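Long-range contact in anthranilate-CoA ligase (Stigmatella aurantiaca, PDB 4WV3), which belongs to the ANL superfamily of AMP-binding enzymes, with a large N-terminal part and a smaller C-terminal domain: residues 34-48 / 71-83. Residues are numbered along the deposited sequence; the frame is centred on the assembly and turned at random.
Sequences REMTFRQVSNEANQV and AEWVTSFFGIVKL
Ala45 and Gly79 mark the crossing of helices 38-48 and 71-83, whose axes pass 7.4 Å apart at -58°, with the two CA atoms separated by 4.2 Å. Gly79 CA lies 3.3 Å from Ala45 O, and glycine's lack of a side chain fits this close approach. At the same point Ala45 CA lies 3.5 Å from Thr75 O, a CA-H...O contact, while Val48 lays CG1 over the backbone of Ser76 and Gly79.

Within the AMP-binding fold, the contact joins the helix following edge strand 35-37 of the nine-stranded mixed sheet to the helix between strands 62-66 and 86-89 of the five-stranded parallel sheet. Helix 221-234 adds Trp232 beside Val41 and Val74.

Thr75, one turn before Gly79, packs its CG2 against CB and CG of Glu44, and its OG1 is 3.1 Å from Glu44 OE2, although Ala71 O competes for the same proton. With CG anti to the backbone N, the extended Glu44 side chain carries its carboxylate past Thr75 to Arg34; the two groups form a salt bridge whose modelled separation is too short to trust. Arg34 NH1 reaches Glu72 OE2 at 3.1 Å, at the guanidinium edge. This bond is weak, its N-H...O angle being 129°. The shared arginine probably offsets the proximity of the two glutamates. Met36 SD lies over one guanidinium face, offset toward its rim, and also touches Ala71 CB at 3.7 Å.

Beyond the crossing, the extended Lys82 side chain brings NZ to Asn46 OD1 at 2.6 Å, tilted 33° from the amide carbonyl plane; Glu17 supplies the ammonium with a salt bridge.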
ATOM      1  N   ARG A  34      11.598  11.834  17.227  1.00 27.80           N
ATOM      2  CA  ARG A  34      11.503  10.941  18.375  1.00 25.78           C
ATOM      3  C   ARG A  34      12.048   9.541  18.097  1.00 23.28           C
ATOM      4  O   ARG A  34      11.922   9.020  16.990  1.00 24.56           O
ATOM      5  CB  ARG A  34      10.039  10.855  18.814  1.00 28.22           C
ATOM      6  CG  ARG A  34       9.789  10.139  20.126  1.00 27.76           C
ATOM      7  CD  ARG A  34       8.328  10.275  20.518  1.00 23.93           C
ATOM      8  NE  ARG A  34       8.019   9.590  21.767  1.00 32.65           N
ATOM      9  CZ  ARG A  34       6.831   9.631  22.363  1.00 29.31           C
ATOM     10  NH1 ARG A  34       5.841  10.329  21.822  1.00 36.02           N
ATOM     11  NH2 ARG A  34       6.634   8.977  23.499  1.00 31.26           N
ATOM     12  N   GLU A  35      12.659   8.945  19.115  1.00 22.04           N
ATOM     13  CA  GLU A  35      13.089   7.555  19.054  1.00 22.40           C
ATOM     14  C   GLU A  35      12.559   6.813  20.273  1.00 23.68           C
ATOM     15  O   GLU A  35      12.691   7.287  21.401  1.00 31.18           O
ATOM     16  CB  GLU A  35      14.614   7.455  19.004  1.00 26.71           C
ATOM     17  CG  GLU A  35      15.234   7.969  17.719  1.00 32.59           C
ATOM     18  CD  GLU A  35      16.743   7.812  17.699  1.00 46.41           C
ATOM     19  OE1 GLU A  35      17.285   7.140  18.604  1.00 38.06           O
ATOM     20  OE2 GLU A  35      17.386   8.362  16.781  1.00 47.96           O
ATOM     21  N   MET A  36      11.955   5.653  20.047  1.00 20.75           N
ATOM     22  CA  MET A  36      11.370   4.887  21.140  1.00 19.98           C
ATOM     23  C   MET A  36      11.879   3.450  21.177  1.00 17.28           C
ATOM     24  O   MET A  36      12.158   2.850  20.138  1.00 15.75           O
ATOM     25  CB  MET A  36       9.842   4.891  21.044  1.00 17.01           C
ATOM     26  CG  MET A  36       9.222   6.276  21.003  1.00 22.80           C
ATOM     27  SD  MET A  36       7.424   6.232  21.134  1.00 25.37           S
ATOM     28  CE  MET A  36       7.224   5.657  22.818  1.00 16.59           C
ATOM     29  N   THR A  37      12.001   2.910  22.384  1.00 13.06           N
ATOM     30  CA  THR A  37      12.325   1.504  22.561  1.00 16.19           C
ATOM     31  C   THR A  37      11.030   0.705  22.603  1.00 14.96           C
ATOM     32  O   THR A  37       9.947   1.282  22.689  1.00 16.66           O
ATOM     33  CB  THR A  37      13.107   1.264  23.864  1.00 18.64           C
ATOM     34  OG1 THR A  37      12.262   1.540  24.989  1.00 18.72           O
ATOM     35  CG2 THR A  37      14.335   2.160  23.923  1.00 13.38           C
ATOM     36  N   PHE A  38      11.138  -0.618  22.537  1.00 14.25           N
ATOM     37  CA  PHE A  38       9.960  -1.478  22.590  1.00 14.99           C
ATOM     38  C   PHE A  38       9.195  -1.308  23.901  1.00 17.82           C
ATOM     39  O   PHE A  38       7.967  -1.384  23.926  1.00 19.52           O
ATOM     40  CB  PHE A  38      10.348  -2.945  22.389  1.00 12.80           C
ATOM     41  CG  PHE A  38      10.678  -3.297  20.966  1.00 14.65           C
ATOM     42  CD1 PHE A  38       9.675  -3.630  20.071  1.00 15.62           C
ATOM     43  CD2 PHE A  38      11.992  -3.303  20.526  1.00 17.99           C
ATOM     44  CE1 PHE A  38       9.975  -3.958  18.761  1.00 16.26           C
ATOM     45  CE2 PHE A  38      12.299  -3.630  19.217  1.00 14.38           C
ATOM     46  CZ  PHE A  38      11.289  -3.958  18.334  1.00 15.97           C
ATOM     47  N   ARG A  39       9.927  -1.074  24.987  1.00 17.77           N
ATOM     48  CA  ARG A  39       9.311  -0.858  26.291  1.00 19.43           C
ATOM     49  C   ARG A  39       8.540   0.458  26.318  1.00 16.10           C
ATOM     50  O   ARG A  39       7.424   0.524  26.833  1.00 18.36           O
ATOM     51  CB  ARG A  39      10.370  -0.872  27.398  1.00 17.06           C
ATOM     52  CG  ARG A  39       9.822  -0.589  28.790  1.00 14.01           C
ATOM     53  CD  ARG A  39       8.729  -1.576  29.162  1.00 15.07           C
ATOM     54  NE  ARG A  39       9.232  -2.943  29.258  1.00 21.95           N
ATOM     55  CZ  ARG A  39       8.456  -4.019  29.341  1.00 29.45           C
ATOM     56  NH1 ARG A  39       7.136  -3.888  29.331  1.00 19.77           N
ATOM     57  NH2 ARG A  39       8.998  -5.227  29.427  1.00 20.01           N
ATOM     58  N   GLN A  40       9.143   1.501  25.755  1.00 15.23           N
ATOM     59  CA  GLN A  40       8.524   2.821  25.712  1.00 18.06           C
ATOM     60  C   GLN A  40       7.269   2.828  24.848  1.00 17.00           C
ATOM     61  O   GLN A  40       6.276   3.472  25.188  1.00 16.05           O
ATOM     62  CB  GLN A  40       9.523   3.864  25.209  1.00 17.96           C
ATOM     63  CG  GLN A  40      10.662   4.130  26.178  1.00 17.92           C
ATOM     64  CD  GLN A  40      11.753   4.992  25.581  1.00 13.62           C
ATOM     65  OE1 GLN A  40      11.955   5.008  24.367  1.00 16.53           O
ATOM     66  NE2 GLN A  40      12.463   5.719  26.434  1.00 14.96           N
ATOM     67  N   VAL A  41       7.320   2.112  23.729  1.00 13.52           N
ATOM     68  CA  VAL A  41       6.163   1.977  22.854  1.00 15.11           C
ATOM     69  C   VAL A  41       5.044   1.237  23.577  1.00 17.93           C
ATOM     70  O   VAL A  41       3.880   1.632  23.509  1.00 13.68           O
ATOM     71  CB  VAL A  41       6.517   1.228  21.554  1.00 13.19           C
ATOM     72  CG1 VAL A  41       5.263   0.931  20.749  1.00 14.29           C
ATOM     73  CG2 VAL A  41       7.502   2.036  20.729  1.00 18.85           C
ATOM     74  N   SER A  42       5.407   0.168  24.280  1.00 16.70           N
ATOM     75  CA  SER A  42       4.434  -0.627  25.018  1.00 19.16           C
ATOM     76  C   SER A  42       3.802   0.175  26.150  1.00 19.41           C
ATOM     77  O   SER A  42       2.597   0.086  26.384  1.00 19.91           O
ATOM     78  CB  SER A  42       5.083  -1.895  25.573  1.00 14.33           C
ATOM     79  OG  SER A  42       4.148  -2.654  26.320  1.00 10.50           O
ATOM     80  N   ASN A  43       4.620   0.957  26.849  1.00 17.12           N
ATOM     81  CA  ASN A  43       4.130   1.791  27.940  1.00 18.46           C
ATOM     82  C   ASN A  43       3.146   2.850  27.458  1.00 21.07           C
ATOM     83  O   ASN A  43       2.087   3.043  28.053  1.00 23.37           O
ATOM     84  CB  ASN A  43       5.292   2.462  28.673  1.00 15.78           C
ATOM     85  CG  ASN A  43       6.140   1.477  29.451  1.00 17.15           C
ATOM     86  OD1 ASN A  43       5.670   0.406  29.838  1.00 17.85           O
ATOM     87  ND2 ASN A  43       7.395   1.835  29.688  1.00 21.05           N
ATOM     88  N   GLU A  44       3.503   3.531  26.375  1.00 18.20           N
ATOM     89  CA  GLU A  44       2.666   4.590  25.831  1.00 17.71           C
ATOM     90  C   GLU A  44       1.374   4.022  25.253  1.00 22.90           C
ATOM     91  O   GLU A  44       0.313   4.637  25.358  1.00 18.56           O
ATOM     92  CB  GLU A  44       3.429   5.390  24.773  1.00 14.07           C
ATOM     93  CG  GLU A  44       2.677   6.600  24.245  1.00 25.13           C
ATOM     94  CD  GLU A  44       3.591   7.610  23.579  1.00 27.30           C
ATOM     95  OE1 GLU A  44       4.610   7.984  24.196  1.00 29.11           O
ATOM     96  OE2 GLU A  44       3.293   8.028  22.439  1.00 23.08           O
ATOM     97  N   ALA A  45       1.469   2.839  24.652  1.00 18.19           N
ATOM     98  CA  ALA A  45       0.300   2.168  24.095  1.00 15.93           C
ATOM     99  C   ALA A  45      -0.671   1.770  25.201  1.00 18.65           C
ATOM    100  O   ALA A  45      -1.888   1.871  25.037  1.00 14.29           O
ATOM    101  CB  ALA A  45       0.718   0.950  23.289  1.00 13.14           C
ATOM    102  N   ASN A  46      -0.128   1.317  26.326  1.00 18.05           N
ATOM    103  CA  ASN A  46      -0.949   0.957  27.475  1.00 20.17           C
ATOM    104  C   ASN A  46      -1.628   2.178  28.082  1.00 20.09           C
ATOM    105  O   ASN A  46      -2.729   2.084  28.625  1.00 20.00           O
ATOM    106  CB  ASN A  46      -0.116   0.229  28.531  1.00 17.22           C
ATOM    107  CG  ASN A  46       0.346  -1.136  28.066  1.00 21.50           C
ATOM    108  OD1 ASN A  46      -0.249  -1.731  27.168  1.00 20.75           O
ATOM    109  ND2 ASN A  46       1.410  -1.643  28.678  1.00 17.68           N
ATOM    110  N   GLN A  47      -0.963   3.325  27.982  1.00 18.31           N
ATOM    111  CA  GLN A  47      -1.545   4.584  28.428  1.00 18.84           C
ATOM    112  C   GLN A  47      -2.677   4.997  27.497  1.00 20.87           C
ATOM    113  O   GLN A  47      -3.711   5.491  27.947  1.00 18.23           O
ATOM    114  CB  GLN A  47      -0.481   5.680  28.487  1.00 22.52           C
ATOM    115  CG  GLN A  47       0.520   5.508  29.616  1.00 24.20           C
ATOM    116  CD  GLN A  47       1.525   6.640  29.681  1.00 22.43           C
ATOM    117  OE1 GLN A  47       2.075   7.056  28.662  1.00 25.23           O
ATOM    118  NE2 GLN A  47       1.763   7.149  30.884  1.00 24.19           N
ATOM    119  N   VAL A  48      -2.472   4.790  26.200  1.00 18.39           N
ATOM    120  CA  VAL A  48      -3.495   5.077  25.202  1.00 16.54           C
ATOM    121  C   VAL A  48      -4.719   4.195  25.425  1.00 20.89           C
ATOM    122  O   VAL A  48      -5.851   4.679  25.422  1.00 21.44           O
ATOM    123  CB  VAL A  48      -2.961   4.871  23.769  1.00 19.47           C
ATOM    124  CG1 VAL A  48      -4.101   4.882  22.760  1.00 16.21           C
ATOM    125  CG2 VAL A  48      -1.932   5.937  23.430  1.00 17.40           C
ATOM    126  N   ALA A  71       5.549   8.376  15.874  1.00 22.61           N
ATOM    127  CA  ALA A  71       5.511   7.555  17.074  1.00 18.17           C
ATOM    128  C   ALA A  71       4.094   7.511  17.634  1.00 16.10           C
ATOM    129  O   ALA A  71       3.648   6.482  18.141  1.00 17.52           O
ATOM    130  CB  ALA A  71       6.473   8.101  18.114  1.00 19.21           C
ATOM    131  N   GLU A  72       3.391   8.633  17.532  1.00 15.82           N
ATOM    132  CA  GLU A  72       2.033   8.740  18.055  1.00 20.37           C
ATOM    133  C   GLU A  72       1.048   7.887  17.263  1.00 16.74           C
ATOM    134  O   GLU A  72       0.038   7.440  17.802  1.00 18.14           O
ATOM    135  CB  GLU A  72       1.566  10.199  18.075  1.00 18.44           C
ATOM    136  CG  GLU A  72       2.246  11.065  19.123  1.00 21.81           C
ATOM    137  CD  GLU A  72       3.640  11.497  18.717  1.00 21.83           C
ATOM    138  OE1 GLU A  72       3.987  11.352  17.526  1.00 19.82           O
ATOM    139  OE2 GLU A  72       4.390  11.984  19.590  1.00 25.92           O
ATOM    140  N   TRP A  73       1.342   7.670  15.985  1.00 10.33           N
ATOM    141  CA  TRP A  73       0.512   6.809  15.152  1.00 14.12           C
ATOM    142  C   TRP A  73       0.590   5.375  15.663  1.00 14.35           C
ATOM    143  O   TRP A  73      -0.432   4.713  15.850  1.00 12.60           O
ATOM    144  CB  TRP A  73       0.973   6.864  13.692  1.00 13.01           C
ATOM    145  CG  TRP A  73      -0.067   6.408  12.705  1.00 13.13           C
ATOM    146  CD1 TRP A  73      -0.836   7.202  11.905  1.00 15.15           C
ATOM    147  CD2 TRP A  73      -0.450   5.056  12.411  1.00 13.84           C
ATOM    148  NE1 TRP A  73      -1.671   6.432  11.134  1.00 15.02           N
ATOM    149  CE2 TRP A  73      -1.455   5.112  11.425  1.00 12.21           C
ATOM    150  CE3 TRP A  73      -0.040   3.805  12.884  1.00 14.38           C
ATOM    151  CZ2 TRP A  73      -2.057   3.967  10.906  1.00 14.11           C
ATOM    152  CZ3 TRP A  73      -0.638   2.671  12.368  1.00 11.58           C
ATOM    153  CH2 TRP A  73      -1.635   2.760  11.389  1.00 14.58           C
ATOM    154  N   VAL A  74       1.812   4.905  15.891  1.00 12.77           N
ATOM    155  CA  VAL A  74       2.044   3.527  16.308  1.00 14.24           C
ATOM    156  C   VAL A  74       1.475   3.229  17.693  1.00 13.63           C
ATOM    157  O   VAL A  74       0.780   2.231  17.883  1.00 12.40           O
ATOM    158  CB  VAL A  74       3.544   3.179  16.291  1.00 12.23           C
ATOM    159  CG1 VAL A  74       3.759   1.770  16.807  1.00 12.78           C
ATOM    160  CG2 VAL A  74       4.107   3.327  14.888  1.00 10.51           C
ATOM    161  N   THR A  75       1.773   4.095  18.657  1.00  8.40           N
ATOM    162  CA  THR A  75       1.305   3.896  20.024  1.00 11.97           C
ATOM    163  C   THR A  75      -0.220   3.954  20.113  1.00 13.73           C
ATOM    164  O   THR A  75      -0.828   3.246  20.916  1.00 14.31           O
ATOM    165  CB  THR A  75       1.926   4.917  20.999  1.00 14.03           C
ATOM    166  OG1 THR A  75       1.674   6.248  20.530  1.00 18.30           O
ATOM    167  CG2 THR A  75       3.428   4.700  21.109  1.00 12.03           C
ATOM    168  N   SER A  76      -0.830   4.794  19.283  1.00 14.77           N
ATOM    169  CA  SER A  76      -2.285   4.866  19.219  1.00 13.73           C
ATOM    170  C   SER A  76      -2.842   3.567  18.650  1.00 14.70           C
ATOM    171  O   SER A  76      -3.810   3.019  19.172  1.00 11.66           O
ATOM    172  CB  SER A  76      -2.739   6.049  18.364  1.00 10.64           C
ATOM    173  OG  SER A  76      -2.364   7.281  18.956  1.00 13.78           O
ATOM    174  N   PHE A  77      -2.213   3.081  17.585  1.00 12.35           N
ATOM    175  CA  PHE A  77      -2.649   1.858  16.917  1.00 13.03           C
ATOM    176  C   PHE A  77      -2.663   0.660  17.863  1.00 12.49           C
ATOM    177  O   PHE A  77      -3.672  -0.033  17.984  1.00 12.95           O
ATOM    178  CB  PHE A  77      -1.760   1.562  15.707  1.00 10.86           C
ATOM    179  CG  PHE A  77      -2.164   0.330  14.945  1.00 12.83           C
ATOM    180  CD1 PHE A  77      -3.157   0.392  13.981  1.00 11.40           C
ATOM    181  CD2 PHE A  77      -1.549  -0.887  15.190  1.00 10.83           C
ATOM    182  CE1 PHE A  77      -3.532  -0.737  13.276  1.00  9.84           C
ATOM    183  CE2 PHE A  77      -1.921  -2.021  14.490  1.00 12.31           C
ATOM    184  CZ  PHE A  77      -2.913  -1.946  13.532  1.00 14.53           C
ATOM    185  N   PHE A  78      -1.541   0.420  18.533  1.00 15.12           N
ATOM    186  CA  PHE A  78      -1.441  -0.714  19.444  1.00 14.80           C
ATOM    187  C   PHE A  78      -2.218  -0.489  20.736  1.00 12.65           C
ATOM    188  O   PHE A  78      -2.583  -1.443  21.421  1.00 15.75           O
ATOM    189  CB  PHE A  78       0.021  -1.060  19.729  1.00  9.94           C
ATOM    190  CG  PHE A  78       0.672  -1.854  18.634  1.00 10.99           C
ATOM    191  CD1 PHE A  78       0.411  -3.206  18.497  1.00 13.90           C
ATOM    192  CD2 PHE A  78       1.539  -1.250  17.739  1.00 14.62           C
ATOM    193  CE1 PHE A  78       1.003  -3.944  17.490  1.00 13.02           C
ATOM    194  CE2 PHE A  78       2.135  -1.982  16.729  1.00 13.63           C
ATOM    195  CZ  PHE A  78       1.867  -3.331  16.605  1.00 11.24           C
ATOM    196  N   GLY A  79      -2.476   0.772  21.063  1.00 12.66           N
ATOM    197  CA  GLY A  79      -3.319   1.098  22.197  1.00 14.53           C
ATOM    198  C   GLY A  79      -4.758   0.705  21.922  1.00 17.22           C
ATOM    199  O   GLY A  79      -5.454   0.193  22.800  1.00 17.93           O
ATOM    200  N   ILE A  80      -5.199   0.945  20.691  1.00 15.64           N
ATOM    201  CA  ILE A  80      -6.549   0.601  20.262  1.00 14.93           C
ATOM    202  C   ILE A  80      -6.726  -0.912  20.140  1.00 17.36           C
ATOM    203  O   ILE A  80      -7.707  -1.474  20.627  1.00 18.77           O
ATOM    204  CB  ILE A  80      -6.879   1.248  18.903  1.00 15.77           C
ATOM    205  CG1 ILE A  80      -6.876   2.772  19.018  1.00 10.94           C
ATOM    206  CG2 ILE A  80      -8.225   0.765  18.391  1.00 12.64           C
ATOM    207  CD1 ILE A  80      -6.739   3.477  17.687  1.00 10.75           C
ATOM    208  N   VAL A  81      -5.767  -1.560  19.487  1.00 16.97           N
ATOM    209  CA  VAL A  81      -5.830  -2.999  19.243  1.00 15.20           C
ATOM    210  C   VAL A  81      -5.827  -3.810  20.539  1.00 15.98           C
ATOM    211  O   VAL A  81      -6.610  -4.749  20.695  1.00 14.90           O
ATOM    212  CB  VAL A  81      -4.671  -3.463  18.332  1.00 16.81           C
ATOM    213  CG1 VAL A  81      -4.600  -4.980  18.276  1.00 15.69           C
ATOM    214  CG2 VAL A  81      -4.832  -2.878  16.936  1.00 13.16           C
ATOM    215  N   LYS A  82      -4.953  -3.437  21.470  1.00 14.36           N
ATOM    216  CA  LYS A  82      -4.847  -4.136  22.747  1.00 13.92           C
ATOM    217  C   LYS A  82      -6.142  -4.048  23.546  1.00 18.43           C
ATOM    218  O   LYS A  82      -6.486  -4.958  24.301  1.00 16.87           O
ATOM    219  CB  LYS A  82      -3.689  -3.571  23.571  1.00 17.06           C
ATOM    220  CG  LYS A  82      -3.448  -4.303  24.880  1.00 17.37           C
ATOM    221  CD  LYS A  82      -2.139  -3.885  25.517  1.00 16.90           C
ATOM    222  CE  LYS A  82      -1.889  -4.655  26.799  1.00 17.77           C
ATOM    223  NZ  LYS A  82      -0.547  -4.355  27.369  1.00 17.65           N
ATOM    224  N   LEU A  83      -6.863  -2.947  23.365  1.00 17.21           N
ATOM    225  CA  LEU A  83      -8.106  -2.718  24.087  1.00 12.77           C
ATOM    226  C   LEU A  83      -9.243  -3.554  23.508  1.00 14.70           C
ATOM    227  O   LEU A  83     -10.294  -3.709  24.130  1.00 12.52           O
ATOM    228  CB  LEU A  83      -8.469  -1.234  24.045  1.00 14.49           C
ATOM    229  CG  LEU A  83      -9.432  -0.754  25.128  1.00 19.80           C
ATOM    230  CD1 LEU A  83      -8.853  -1.063  26.497  1.00 19.27           C
ATOM    231  CD2 LEU A  83      -9.710   0.732  24.977  1.00 17.29           C
TER